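Local coordinates for CBS domain-containing protein (Agrobacterium tumefaciens, PDB 3FHM), which binds AMP and NADH through paired CBS domains and may act as a nucleotide sensor, its wider role being unknown, at residues 28-33 / 137-142; 72-77 / 96-101. All coordinates share one frame; numbering follows the deposited sequence.

In the fold
Following the chain from its N terminus, helix 26-33 comes first and waits for its partner until strand 134-140 and the start of helix 141-147, where contact 1 closes a loop of just over a hundred residues. Within that span lies the much shorter closure of contact 2, which returns the loop after helix 76-86 to the edge of strand 70-75. The two sit on opposite sides of the chain's centre, about 21 Å apart between centres, and do not touch. Contact 1 joins segments from the two CBS sequence motifs beside one NADH; contact 2 does the same beside AMP, as expected for a tandem CBS pair with two related nucleotide sites.

Contact 1: residues 28-33 / 137-142; sequences DLLDRK and GIISIG. With NAI (1,4-dihydronicotinamide adenine dinucleotide), chain F.
Ile-139 points its CD1 into helix 28-33 and meets two neighbouring leucines there: CB of Leu-29 at 3.6 Å and the CD2 branch of Leu-30 at 3.9 Å. Its CG1 lies anti to the carbonyl carbon (chi1 -66°), which swings the end of the chain toward the helix. On the nucleotide side of the strand, Ile-138 presents CG2 over a face of the NADH adenine, 3.5 Å from C4A, while its carbonyl O lies 3.0 Å from NZ of Lys-33. That ammonium also lies 3.2 Å from the ribose hydroxyl O2B; a bend at the last torsion (chi4 95°) sets NZ between the carbonyl and the ribose. Farther along, Ser-140 OG donates to the phosphate oxygen O2N at 2.6 Å, and Gly-142 N adds a weak bond to the same oxygen at 2.8 Å.

Second-shell groups set these positions. Ser-140 is the N-cap of helix 141-147; its OG also caps a backbone N of that helix, and its own N is held by Asp-143 OD2, the pattern of a capping box. Leu-115 and Met-119 of helix 112-122 and Val-144 pack on Ile-139, whereas Leu-29 also meets Ala-147. The axes of the short segments 28-33 and 137-140 are nearly perpendicular, at 98°.

The strand thus divides the work, with one side chain buried against the helices and its neighbour lying against the base. Phosphate sits at a helix N terminus, where the start of helix 141-147 probably favours its negative charge.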
ATOM      1  N   ASP A  28      -9.605  13.035  15.385  1.00 36.37           N
ATOM      2  CA  ASP A  28     -10.790  12.192  15.358  1.00 36.94           C
ATOM      3  C   ASP A  28     -10.498  10.755  14.947  1.00 36.80           C
ATOM      4  O   ASP A  28     -11.057   9.794  15.499  1.00 36.50           O
ATOM      5  CB  ASP A  28     -11.806  12.790  14.359  1.00 37.50           C
ATOM      6  CG  ASP A  28     -12.325  14.205  14.773  1.00 40.44           C
ATOM      7  OD1 ASP A  28     -12.504  15.052  13.856  1.00 44.02           O
ATOM      8  OD2 ASP A  28     -12.566  14.465  15.985  1.00 41.69           O
ATOM      9  N   LEU A  29      -9.633  10.619  13.947  1.00 36.30           N
ATOM     10  CA  LEU A  29      -9.250   9.317  13.417  1.00 35.27           C
ATOM     11  C   LEU A  29      -8.442   8.549  14.470  1.00 34.84           C
ATOM     12  O   LEU A  29      -8.646   7.309  14.666  1.00 34.21           O
ATOM     13  CB  LEU A  29      -8.464   9.469  12.102  1.00 35.26           C
ATOM     14  CG  LEU A  29      -9.009  10.254  10.879  1.00 35.55           C
ATOM     15  CD1 LEU A  29      -8.731   9.514   9.570  1.00 36.27           C
ATOM     16  CD2 LEU A  29     -10.502  10.539  10.944  1.00 38.30           C
ATOM     17  N   LEU A  30      -7.565   9.294  15.165  1.00 33.67           N
ATOM     18  CA  LEU A  30      -6.758   8.720  16.215  1.00 33.51           C
ATOM     19  C   LEU A  30      -7.581   8.137  17.354  1.00 34.30           C
ATOM     20  O   LEU A  30      -7.256   7.046  17.856  1.00 34.29           O
ATOM     21  CB  LEU A  30      -5.767   9.745  16.716  1.00 32.90           C
ATOM     22  CG  LEU A  30      -4.740  10.040  15.635  1.00 31.78           C
ATOM     23  CD1 LEU A  30      -3.769  11.145  16.058  1.00 29.06           C
ATOM     24  CD2 LEU A  30      -4.022   8.762  15.229  1.00 30.46           C
ATOM     25  N   ASP A  31      -8.655   8.846  17.723  1.00 35.22           N
ATOM     26  CA  ASP A  31      -9.591   8.413  18.748  1.00 36.07           C
ATOM     27  C   ASP A  31     -10.296   7.103  18.453  1.00 36.45           C
ATOM     28  O   ASP A  31     -10.645   6.342  19.367  1.00 36.07           O
ATOM     29  CB  ASP A  31     -10.617   9.505  18.984  1.00 36.27           C
ATOM     30  CG  ASP A  31     -10.032  10.701  19.726  1.00 38.34           C
ATOM     31  OD1 ASP A  31     -10.811  11.462  20.350  1.00 39.01           O
ATOM     32  OD2 ASP A  31      -8.780  10.885  19.675  1.00 40.02           O
ATOM     33  N   ARG A  32     -10.482   6.847  17.163  1.00 37.23           N
ATOM     34  CA  ARG A  32     -11.181   5.646  16.685  1.00 38.29           C
ATOM     35  C   ARG A  32     -10.219   4.478  16.618  1.00 37.82           C
ATOM     36  O   ARG A  32     -10.531   3.422  17.153  1.00 38.06           O
ATOM     37  CB  ARG A  32     -11.756   5.911  15.283  1.00 38.90           C
ATOM     38  CG  ARG A  32     -13.162   5.482  15.014  1.00 43.18           C
ATOM     39  CD  ARG A  32     -13.946   6.671  14.404  1.00 52.49           C
ATOM     40  NE  ARG A  32     -13.758   6.840  12.949  1.00 61.02           N
ATOM     41  CZ  ARG A  32     -14.738   6.793  12.031  1.00 64.65           C
ATOM     42  NH1 ARG A  32     -16.013   6.585  12.391  1.00 66.43           N
ATOM     43  NH2 ARG A  32     -14.449   6.959  10.742  1.00 64.92           N
ATOM     44  N   LYS A  33      -9.055   4.675  15.964  1.00 37.56           N
ATOM     45  CA  LYS A  33      -8.134   3.572  15.635  1.00 37.39           C
ATOM     46  C   LYS A  33      -6.993   3.325  16.653  1.00 37.58           C
ATOM     47  O   LYS A  33      -6.672   2.171  16.925  1.00 37.46           O
ATOM     48  CB  LYS A  33      -7.602   3.683  14.207  1.00 36.50           C
ATOM     49  CG  LYS A  33      -6.387   4.562  14.052  1.00 37.22           C
ATOM     50  CD  LYS A  33      -5.540   4.095  12.906  1.00 37.96           C
ATOM     51  CE  LYS A  33      -4.195   4.813  12.863  1.00 38.48           C
ATOM     52  NZ  LYS A  33      -3.034   4.089  13.535  1.00 37.81           N
ATOM     53  N   GLY A 137       1.358   9.494  16.477  1.00 33.30           N
ATOM     54  CA  GLY A 137       0.512   8.487  15.877  1.00 31.61           C
ATOM     55  C   GLY A 137       0.806   8.392  14.415  1.00 30.12           C
ATOM     56  O   GLY A 137       1.719   9.031  13.946  1.00 30.44           O
ATOM     57  N   ILE A 138       0.022   7.605  13.687  1.00 29.00           N
ATOM     58  CA  ILE A 138       0.236   7.445  12.253  1.00 26.83           C
ATOM     59  C   ILE A 138      -1.088   7.271  11.579  1.00 26.38           C
ATOM     60  O   ILE A 138      -1.940   6.508  12.086  1.00 25.74           O
ATOM     61  CB  ILE A 138       1.246   6.265  11.927  1.00 27.11           C
ATOM     62  CG1 ILE A 138       1.802   6.374  10.490  1.00 26.57           C
ATOM     63  CG2 ILE A 138       0.711   4.859  12.393  1.00 26.04           C
ATOM     64  CD1 ILE A 138       3.042   5.527  10.206  1.00 25.18           C
ATOM     65  N   ILE A 139      -1.266   8.000  10.469  1.00 25.52           N
ATOM     66  CA  ILE A 139      -2.477   7.919   9.611  1.00 25.23           C
ATOM     67  C   ILE A 139      -2.125   7.286   8.249  1.00 25.96           C
ATOM     68  O   ILE A 139      -1.117   7.698   7.590  1.00 26.95           O
ATOM     69  CB  ILE A 139      -3.125   9.334   9.322  1.00 24.81           C
ATOM     70  CG1 ILE A 139      -3.727  10.030  10.585  1.00 24.90           C
ATOM     71  CG2 ILE A 139      -4.102   9.250   8.104  1.00 24.88           C
ATOM     72  CD1 ILE A 139      -4.887   9.235  11.481  1.00 25.98           C
ATOM     73  N   SER A 140      -2.941   6.317   7.825  1.00 25.47           N
ATOM     74  CA  SER A 140      -2.761   5.681   6.542  1.00 25.73           C
ATOM     75  C   SER A 140      -3.948   5.932   5.575  1.00 26.09           C
ATOM     76  O   SER A 140      -5.112   6.179   6.014  1.00 25.98           O
ATOM     77  CB  SER A 140      -2.705   4.219   6.782  1.00 25.99           C
ATOM     78  OG  SER A 140      -3.977   3.754   6.445  1.00 26.87           O
ATOM     79  N   ILE A 141      -3.654   5.854   4.260  1.00 25.86           N
ATOM     80  CA  ILE A 141      -4.705   5.991   3.232  1.00 24.87           C
ATOM     81  C   ILE A 141      -6.007   5.167   3.530  1.00 25.02           C
ATOM     82  O   ILE A 141      -7.069   5.586   3.167  1.00 25.87           O
ATOM     83  CB  ILE A 141      -4.152   5.682   1.827  1.00 24.67           C
ATOM     84  CG1 ILE A 141      -5.068   6.290   0.744  1.00 23.39           C
ATOM     85  CG2 ILE A 141      -3.982   4.158   1.585  1.00 21.97           C
ATOM     86  CD1 ILE A 141      -4.478   6.204  -0.681  1.00 21.13           C
ATOM     87  N   GLY A 142      -5.909   4.028   4.188  1.00 24.40           N
ATOM     88  CA  GLY A 142      -7.064   3.161   4.426  1.00 25.70           C
ATOM     89  C   GLY A 142      -7.892   3.718   5.572  1.00 26.74           C
ATOM     90  O   GLY A 142      -9.106   3.557   5.595  1.00 27.81           O
TER
HETATM   91  PA  NAI F 211      -1.594  -0.540   6.237  1.00 22.21           P
HETATM   92  O1A NAI F 211      -1.988  -1.937   5.969  1.00 19.85           O
HETATM   93  O2A NAI F 211      -0.156  -0.051   6.266  1.00 22.86           O
HETATM   94  O5B NAI F 211      -2.146  -0.110   7.657  1.00 25.92           O
HETATM   95  C5B NAI F 211      -3.194  -0.861   8.322  1.00 25.78           C
HETATM   96  C4B NAI F 211      -3.508  -0.186   9.629  1.00 25.09           C
HETATM   97  O4B NAI F 211      -2.364  -0.148  10.472  1.00 25.77           O
HETATM   98  C3B NAI F 211      -3.822   1.241   9.317  1.00 28.04           C
HETATM   99  O3B NAI F 211      -4.940   1.526  10.182  1.00 30.05           O
HETATM  100  C2B NAI F 211      -2.643   2.032   9.765  1.00 25.93           C
HETATM  101  O2B NAI F 211      -3.177   3.040  10.557  1.00 26.79           O
HETATM  102  C1B NAI F 211      -1.982   1.165  10.773  1.00 25.81           C
HETATM  103  N9A NAI F 211      -0.511   1.307  10.762  1.00 26.59           N
HETATM  104  C8A NAI F 211       0.285   1.354   9.680  1.00 27.05           C
HETATM  105  N7A NAI F 211       1.573   1.512  10.070  1.00 26.91           N
HETATM  106  C5A NAI F 211       1.609   1.539  11.399  1.00 26.63           C
HETATM  107  C6A NAI F 211       2.652   1.653  12.426  1.00 27.71           C
HETATM  108  N6A NAI F 211       3.951   1.770  12.058  1.00 26.68           N
HETATM  109  N1A NAI F 211       2.296   1.644  13.735  1.00 28.18           N
HETATM  110  C2A NAI F 211       1.006   1.529  14.083  1.00 27.60           C
HETATM  111  N3A NAI F 211       0.028   1.394  13.176  1.00 27.72           N
HETATM  112  C4A NAI F 211       0.252   1.402  11.849  1.00 26.72           C
HETATM  113  O3  NAI F 211      -2.329   0.611   5.391  1.00 25.59           O
HETATM  114  PN  NAI F 211      -3.494   0.617   4.249  1.00 28.56           P
HETATM  115  O1N NAI F 211      -3.101   0.691   2.802  1.00 26.84           O
HETATM  116  O2N NAI F 211      -4.235   1.803   4.755  1.00 29.56           O
HETATM  117  O5D NAI F 211      -4.309  -0.756   4.469  1.00 30.31           O
HETATM  118  C5D NAI F 211      -4.178  -1.985   3.741  1.00 28.23           C
HETATM  119  C4D NAI F 211      -5.593  -2.471   3.453  1.00 29.67           C
HETATM  120  O4D NAI F 211      -6.330  -2.554   4.693  1.00 33.81           O
HETATM  121  C3D NAI F 211      -6.341  -1.448   2.545  1.00 30.78           C
HETATM  122  O3D NAI F 211      -7.111  -2.099   1.526  1.00 31.70           O
HETATM  123  C2D NAI F 211      -7.341  -0.711   3.431  1.00 31.87           C
HETATM  124  O2D NAI F 211      -8.521  -0.272   2.723  1.00 30.18           O
HETATM  125  C1D NAI F 211      -7.540  -1.761   4.546  1.00 35.38           C
HETATM  126  N1N NAI F 211      -7.775  -1.108   5.794  1.00 36.29           N
HETATM  127  C2N NAI F 211      -8.888  -1.479   6.457  1.00 37.39           C
HETATM  128  C3N NAI F 211      -9.216  -0.874   7.689  1.00 39.49           C
HETATM  129  C7N NAI F 211     -10.458  -1.366   8.408  1.00 39.99           C
HETATM  130  O7N NAI F 211     -10.769  -0.898   9.519  1.00 44.00           O
HETATM  131  N7N NAI F 211     -11.154  -2.352   7.826  1.00 42.66           N
HETATM  132  C4N NAI F 211      -8.375   0.125   8.231  1.00 36.87           C
HETATM  133  C5N NAI F 211      -7.228   0.513   7.499  1.00 38.00           C
HETATM  134  C6N NAI F 211      -6.924  -0.130   6.255  1.00 37.38           C

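Contact 2: residues 72-77 / 96-101; sequences GIFTER and SVAMTK. With AMP (adenosine monophosphate), chain E; NAI (1,4-dihydronicotinamide adenine dinucleotide), chain O.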
ATOM      1  N   GLY A  72      13.644   7.944   9.668  1.00 32.12           N
ATOM      2  CA  GLY A  72      13.041   7.678   8.373  1.00 30.42           C
ATOM      3  C   GLY A  72      11.896   6.676   8.434  1.00 30.65           C
ATOM      4  O   GLY A  72      11.374   6.279   9.523  1.00 30.49           O
ATOM      5  N   ILE A  73      11.477   6.234   7.257  1.00 29.58           N
ATOM      6  CA  ILE A  73      10.266   5.434   7.181  1.00 28.30           C
ATOM      7  C   ILE A  73      10.502   4.382   6.066  1.00 28.37           C
ATOM      8  O   ILE A  73      11.075   4.674   5.003  1.00 29.13           O
ATOM      9  CB  ILE A  73       9.007   6.367   7.044  1.00 27.68           C
ATOM     10  CG1 ILE A  73       7.730   5.604   7.189  1.00 27.32           C
ATOM     11  CG2 ILE A  73       8.941   7.084   5.692  1.00 27.46           C
ATOM     12  CD1 ILE A  73       6.613   6.456   6.650  1.00 27.06           C
ATOM     13  N   PHE A  74      10.132   3.137   6.355  1.00 28.25           N
ATOM     14  CA  PHE A  74      10.321   2.020   5.424  1.00 27.92           C
ATOM     15  C   PHE A  74       8.952   1.378   5.174  1.00 27.99           C
ATOM     16  O   PHE A  74       8.242   1.053   6.141  1.00 27.55           O
ATOM     17  CB  PHE A  74      11.305   0.997   6.041  1.00 27.30           C
ATOM     18  CG  PHE A  74      11.445  -0.312   5.260  1.00 27.35           C
ATOM     19  CD1 PHE A  74      12.369  -0.422   4.208  1.00 26.43           C
ATOM     20  CD2 PHE A  74      10.666  -1.442   5.620  1.00 26.42           C
ATOM     21  CE1 PHE A  74      12.522  -1.608   3.487  1.00 25.41           C
ATOM     22  CE2 PHE A  74      10.783  -2.689   4.902  1.00 25.75           C
ATOM     23  CZ  PHE A  74      11.726  -2.761   3.821  1.00 25.80           C
ATOM     24  N   THR A  75       8.580   1.209   3.903  1.00 27.59           N
ATOM     25  CA  THR A  75       7.262   0.568   3.581  1.00 28.07           C
ATOM     26  C   THR A  75       7.474  -0.607   2.648  1.00 29.10           C
ATOM     27  O   THR A  75       8.617  -0.752   2.007  1.00 30.12           O
ATOM     28  CB  THR A  75       6.301   1.562   2.837  1.00 28.04           C
ATOM     29  OG1 THR A  75       6.702   1.751   1.455  1.00 25.15           O
ATOM     30  CG2 THR A  75       6.279   2.919   3.553  1.00 26.10           C
ATOM     31  N   GLU A  76       6.414  -1.402   2.497  1.00 27.98           N
ATOM     32  CA  GLU A  76       6.409  -2.460   1.444  1.00 28.86           C
ATOM     33  C   GLU A  76       6.952  -1.960   0.035  1.00 29.10           C
ATOM     34  O   GLU A  76       7.545  -2.738  -0.748  1.00 29.10           O
ATOM     35  CB  GLU A  76       5.011  -3.085   1.320  1.00 28.87           C
ATOM     36  CG  GLU A  76       3.881  -2.028   1.083  1.00 32.16           C
ATOM     37  CD  GLU A  76       2.473  -2.390   1.676  1.00 34.72           C
ATOM     38  OE1 GLU A  76       1.708  -1.420   1.897  1.00 38.01           O
ATOM     39  OE2 GLU A  76       2.133  -3.586   1.901  1.00 34.99           O
ATOM     40  N   ARG A  77       6.757  -0.667  -0.273  1.00 28.36           N
ATOM     41  CA  ARG A  77       7.182  -0.209  -1.552  1.00 27.95           C
ATOM     42  C   ARG A  77       8.720  -0.097  -1.605  1.00 28.37           C
ATOM     43  O   ARG A  77       9.311  -0.386  -2.637  1.00 28.16           O
ATOM     44  CB  ARG A  77       6.497   1.089  -1.920  1.00 28.37           C
ATOM     45  CG  ARG A  77       7.022   1.763  -3.210  1.00 26.72           C
ATOM     46  CD  ARG A  77       6.540   1.008  -4.417  1.00 27.17           C
ATOM     47  NE  ARG A  77       5.108   0.706  -4.399  1.00 27.84           N
ATOM     48  CZ  ARG A  77       4.189   1.382  -5.094  1.00 26.44           C
ATOM     49  NH1 ARG A  77       4.581   2.379  -5.888  1.00 19.45           N
ATOM     50  NH2 ARG A  77       2.891   1.040  -5.003  1.00 24.02           N
ATOM     51  N   SER A  96      18.433   1.133   6.872  1.00 35.55           N
ATOM     52  CA  SER A  96      18.844   2.546   6.663  1.00 36.09           C
ATOM     53  C   SER A  96      19.167   2.911   5.206  1.00 35.57           C
ATOM     54  O   SER A  96      19.028   4.078   4.818  1.00 35.06           O
ATOM     55  CB  SER A  96      20.049   2.878   7.556  1.00 36.30           C
ATOM     56  OG  SER A  96      19.789   2.481   8.899  1.00 38.48           O
ATOM     57  N   VAL A  97      19.573   1.923   4.405  1.00 35.42           N
ATOM     58  CA  VAL A  97      19.989   2.228   3.035  1.00 35.80           C
ATOM     59  C   VAL A  97      18.809   2.258   2.076  1.00 36.15           C
ATOM     60  O   VAL A  97      18.959   2.720   0.930  1.00 36.53           O
ATOM     61  CB  VAL A  97      21.107   1.290   2.448  1.00 35.86           C
ATOM     62  CG1 VAL A  97      22.331   1.226   3.384  1.00 35.41           C
ATOM     63  CG2 VAL A  97      20.548  -0.060   2.139  1.00 35.29           C
ATOM     64  N   ALA A  98      17.652   1.781   2.521  1.00 35.63           N
ATOM     65  CA  ALA A  98      16.509   1.743   1.626  1.00 35.98           C
ATOM     66  C   ALA A  98      15.391   2.715   2.030  1.00 36.56           C
ATOM     67  O   ALA A  98      14.502   3.014   1.212  1.00 37.09           O
ATOM     68  CB  ALA A  98      15.974   0.328   1.519  1.00 35.96           C
ATOM     69  N   MET A  99      15.441   3.185   3.284  1.00 36.21           N
ATOM     70  CA  MET A  99      14.385   3.951   3.928  1.00 35.41           C
ATOM     71  C   MET A  99      14.390   5.337   3.355  1.00 34.88           C
ATOM     72  O   MET A  99      15.380   5.767   2.856  1.00 34.50           O
ATOM     73  CB  MET A  99      14.660   4.037   5.429  1.00 35.23           C
ATOM     74  CG  MET A  99      15.858   4.926   5.818  1.00 34.80           C
ATOM     75  SD  MET A  99      16.012   5.047   7.616  1.00 35.79           S
ATOM     76  CE  MET A  99      17.335   6.273   7.822  1.00 32.75           C
ATOM     77  N   THR A 100      13.260   6.019   3.450  1.00 35.22           N
ATOM     78  CA  THR A 100      13.114   7.417   3.055  1.00 35.73           C
ATOM     79  C   THR A 100      13.395   8.298   4.272  1.00 36.15           C
ATOM     80  O   THR A 100      12.675   8.177   5.294  1.00 36.57           O
ATOM     81  CB  THR A 100      11.710   7.626   2.430  1.00 35.19           C
ATOM     82  OG1 THR A 100      11.816   7.273   1.051  1.00 35.56           O
ATOM     83  CG2 THR A 100      11.201   9.068   2.504  1.00 34.85           C
ATOM     84  N   LYS A 101      14.455   9.124   4.174  1.00 35.94           N
ATOM     85  CA  LYS A 101      14.932   9.984   5.290  1.00 35.83           C
ATOM     86  C   LYS A 101      14.111  11.257   5.531  1.00 35.54           C
ATOM     87  O   LYS A 101      13.865  11.632   6.681  1.00 35.23           O
ATOM     88  CB  LYS A 101      16.413  10.348   5.123  1.00 35.43           C
ATOM     89  CG  LYS A 101      17.317   9.393   5.830  1.00 35.75           C
ATOM     90  CD  LYS A 101      18.725   9.806   5.634  1.00 36.41           C
ATOM     91  CE  LYS A 101      19.520   8.721   4.960  1.00 40.11           C
ATOM     92  NZ  LYS A 101      18.771   8.301   3.726  1.00 42.41           N
TER
HETATM   93  P   AMP E 200       3.784   3.973   0.678  1.00 24.48           P
HETATM   94  O1P AMP E 200       3.831   4.733   1.947  1.00 23.95           O
HETATM   95  O2P AMP E 200       4.120   2.528   0.751  1.00 23.43           O
HETATM   96  O3P AMP E 200       2.578   4.371  -0.165  1.00 23.66           O
HETATM   97  O5' AMP E 200       5.166   4.608   0.154  1.00 24.33           O
HETATM   98  C5' AMP E 200       5.785   4.520  -1.150  1.00 22.95           C
HETATM   99  C4' AMP E 200       7.045   5.394  -1.038  1.00 24.06           C
HETATM  100  O4' AMP E 200       6.732   6.598  -0.358  1.00 24.43           O
HETATM  101  C3' AMP E 200       8.110   4.750  -0.157  1.00 25.09           C
HETATM  102  O3' AMP E 200       9.447   5.066  -0.531  1.00 25.94           O
HETATM  103  C2' AMP E 200       7.953   5.414   1.150  1.00 24.32           C
HETATM  104  O2' AMP E 200       9.213   5.456   1.761  1.00 24.93           O
HETATM  105  C1' AMP E 200       7.551   6.776   0.772  1.00 24.59           C
HETATM  106  N9  AMP E 200       6.889   7.363   1.952  1.00 25.78           N
HETATM  107  C8  AMP E 200       6.006   6.828   2.840  1.00 26.28           C
HETATM  108  N7  AMP E 200       5.649   7.676   3.864  1.00 23.70           N
HETATM  109  C5  AMP E 200       6.305   8.784   3.594  1.00 25.26           C
HETATM  110  C6  AMP E 200       6.382  10.084   4.242  1.00 26.49           C
HETATM  111  N6  AMP E 200       5.679  10.339   5.366  1.00 26.02           N
HETATM  112  N1  AMP E 200       7.187  10.992   3.660  1.00 27.21           N
HETATM  113  C2  AMP E 200       7.921  10.743   2.532  1.00 26.36           C
HETATM  114  N3  AMP E 200       7.922   9.587   1.876  1.00 26.55           N
HETATM  115  C4  AMP E 200       7.123   8.593   2.367  1.00 26.02           C
HETATM  116  PA  NAI O 211      -0.597   1.503  -7.149  1.00 24.25           P
HETATM  117  O1A NAI O 211       0.741   2.130  -6.735  1.00 20.64           O
HETATM  118  O2A NAI O 211      -0.802   0.001  -7.299  1.00 22.76           O
HETATM  119  O5B NAI O 211      -1.189   2.277  -8.426  1.00 25.44           O
HETATM  120  C5B NAI O 211      -0.505   3.364  -9.028  1.00 25.32           C
HETATM  121  C4B NAI O 211      -1.215   3.471 -10.372  1.00 25.62           C
HETATM  122  O4B NAI O 211      -1.036   2.274 -11.141  1.00 25.52           O
HETATM  123  C3B NAI O 211      -2.728   3.571 -10.233  1.00 28.14           C
HETATM  124  O3B NAI O 211      -3.136   4.454 -11.286  1.00 29.15           O
HETATM  125  C2B NAI O 211      -3.261   2.159 -10.481  1.00 26.74           C
HETATM  126  O2B NAI O 211      -4.446   2.242 -11.239  1.00 27.74           O
HETATM  127  C1B NAI O 211      -2.277   1.629 -11.476  1.00 26.23           C
HETATM  128  N9A NAI O 211      -2.022   0.163 -11.509  1.00 27.28           N
HETATM  129  C8A NAI O 211      -1.667  -0.627 -10.469  1.00 27.30           C
HETATM  130  N7A NAI O 211      -1.423  -1.921 -10.856  1.00 27.04           N
HETATM  131  C5A NAI O 211      -1.609  -1.990 -12.198  1.00 27.05           C
HETATM  132  C6A NAI O 211      -1.545  -3.038 -13.254  1.00 28.06           C
HETATM  133  N6A NAI O 211      -1.225  -4.339 -12.979  1.00 27.19           N
HETATM  134  N1A NAI O 211      -1.812  -2.687 -14.525  1.00 28.94           N
HETATM  135  C2A NAI O 211      -2.142  -1.433 -14.856  1.00 28.17           C
HETATM  136  N3A NAI O 211      -2.258  -0.451 -13.960  1.00 28.16           N
HETATM  137  C4A NAI O 211      -1.996  -0.630 -12.627  1.00 27.58           C
HETATM  138  O3  NAI O 211      -1.848   1.853  -6.116  1.00 25.86           O
HETATM  139  PN  NAI O 211      -2.082   3.050  -5.032  1.00 29.11           P
HETATM  140  O1N NAI O 211      -1.784   2.425  -3.721  1.00 26.67           O
HETATM  141  O2N NAI O 211      -3.413   3.733  -5.272  1.00 28.96           O
HETATM  142  O5D NAI O 211      -0.959   4.194  -5.314  1.00 30.30           O
HETATM  143  C5D NAI O 211       0.302   4.348  -4.672  1.00 28.47           C
HETATM  144  C4D NAI O 211       0.568   5.823  -4.412  1.00 29.50           C
HETATM  145  O4D NAI O 211       0.296   6.668  -5.514  1.00 33.36           O
HETATM  146  C3D NAI O 211      -0.414   6.268  -3.385  1.00 30.72           C
HETATM  147  O3D NAI O 211       0.336   6.932  -2.345  1.00 31.50           O
HETATM  148  C2D NAI O 211      -1.450   7.129  -4.086  1.00 31.71           C
HETATM  149  O2D NAI O 211      -1.884   8.124  -3.171  1.00 30.15           O
HETATM  150  C1D NAI O 211      -0.727   7.657  -5.308  1.00 35.30           C
HETATM  151  N1N NAI O 211      -1.474   7.682  -6.607  1.00 36.43           N
HETATM  152  C2N NAI O 211      -1.475   8.783  -7.404  1.00 37.53           C
HETATM  153  C3N NAI O 211      -2.113   8.814  -8.678  1.00 39.58           C
HETATM  154  C7N NAI O 211      -2.110  10.082  -9.530  1.00 39.89           C
HETATM  155  O7N NAI O 211      -2.864  10.203 -10.533  1.00 43.58           O
HETATM  156  N7N NAI O 211      -1.263  11.034  -9.131  1.00 42.59           N
HETATM  157  C4N NAI O 211      -2.766   7.673  -9.158  1.00 36.81           C
HETATM  158  C5N NAI O 211      -2.729   6.553  -8.328  1.00 37.87           C
HETATM  159  C6N NAI O 211      -2.082   6.576  -7.073  1.00 37.20           C
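Ile-73 and Thr-100 pair their backbones in a single antiparallel, hydrogen-bonded bridge: Ile-73 N donates to Thr-100 O at 3.0 Å, and Thr-100 N returns a straighter bond (165°) to Ile-73 O. The flanking residues bond the other way, Gly-72 to Val-63 and Phe-74 to Val-61. Both bridge side chains reach the AMP adenine on one face, Ile-73 with CG2 3.8 Å from C5 and Thr-100 with CG2 3.4 Å from N3. Thr-100 OG1 makes a weak bond to ribose O2', at 3.3 Å.

Thr-75 OG1 is used twice: it donates to phosphate oxygen O2P at 2.8 Å and accepts from Arg-77 N at 3.0 Å, capping helix 76-86. O1A of a NADH distinct from that of contact 1, held largely by the second subunit, lies in plane at the edge of the Arg-77 guanidinium and takes a bond from NH2 (3.0 Å); Arg-77 NE forms a salt bridge with Glu-76 of that subunit. Ala-98 CB meets the edge of the Phe-74 ring, which also packs on helix 46-56.

The bridge therefore fixes two side chains against the base, while a capped helix start offers its threonine to the phosphate and its arginine probably offsets charge on the dinucleotide.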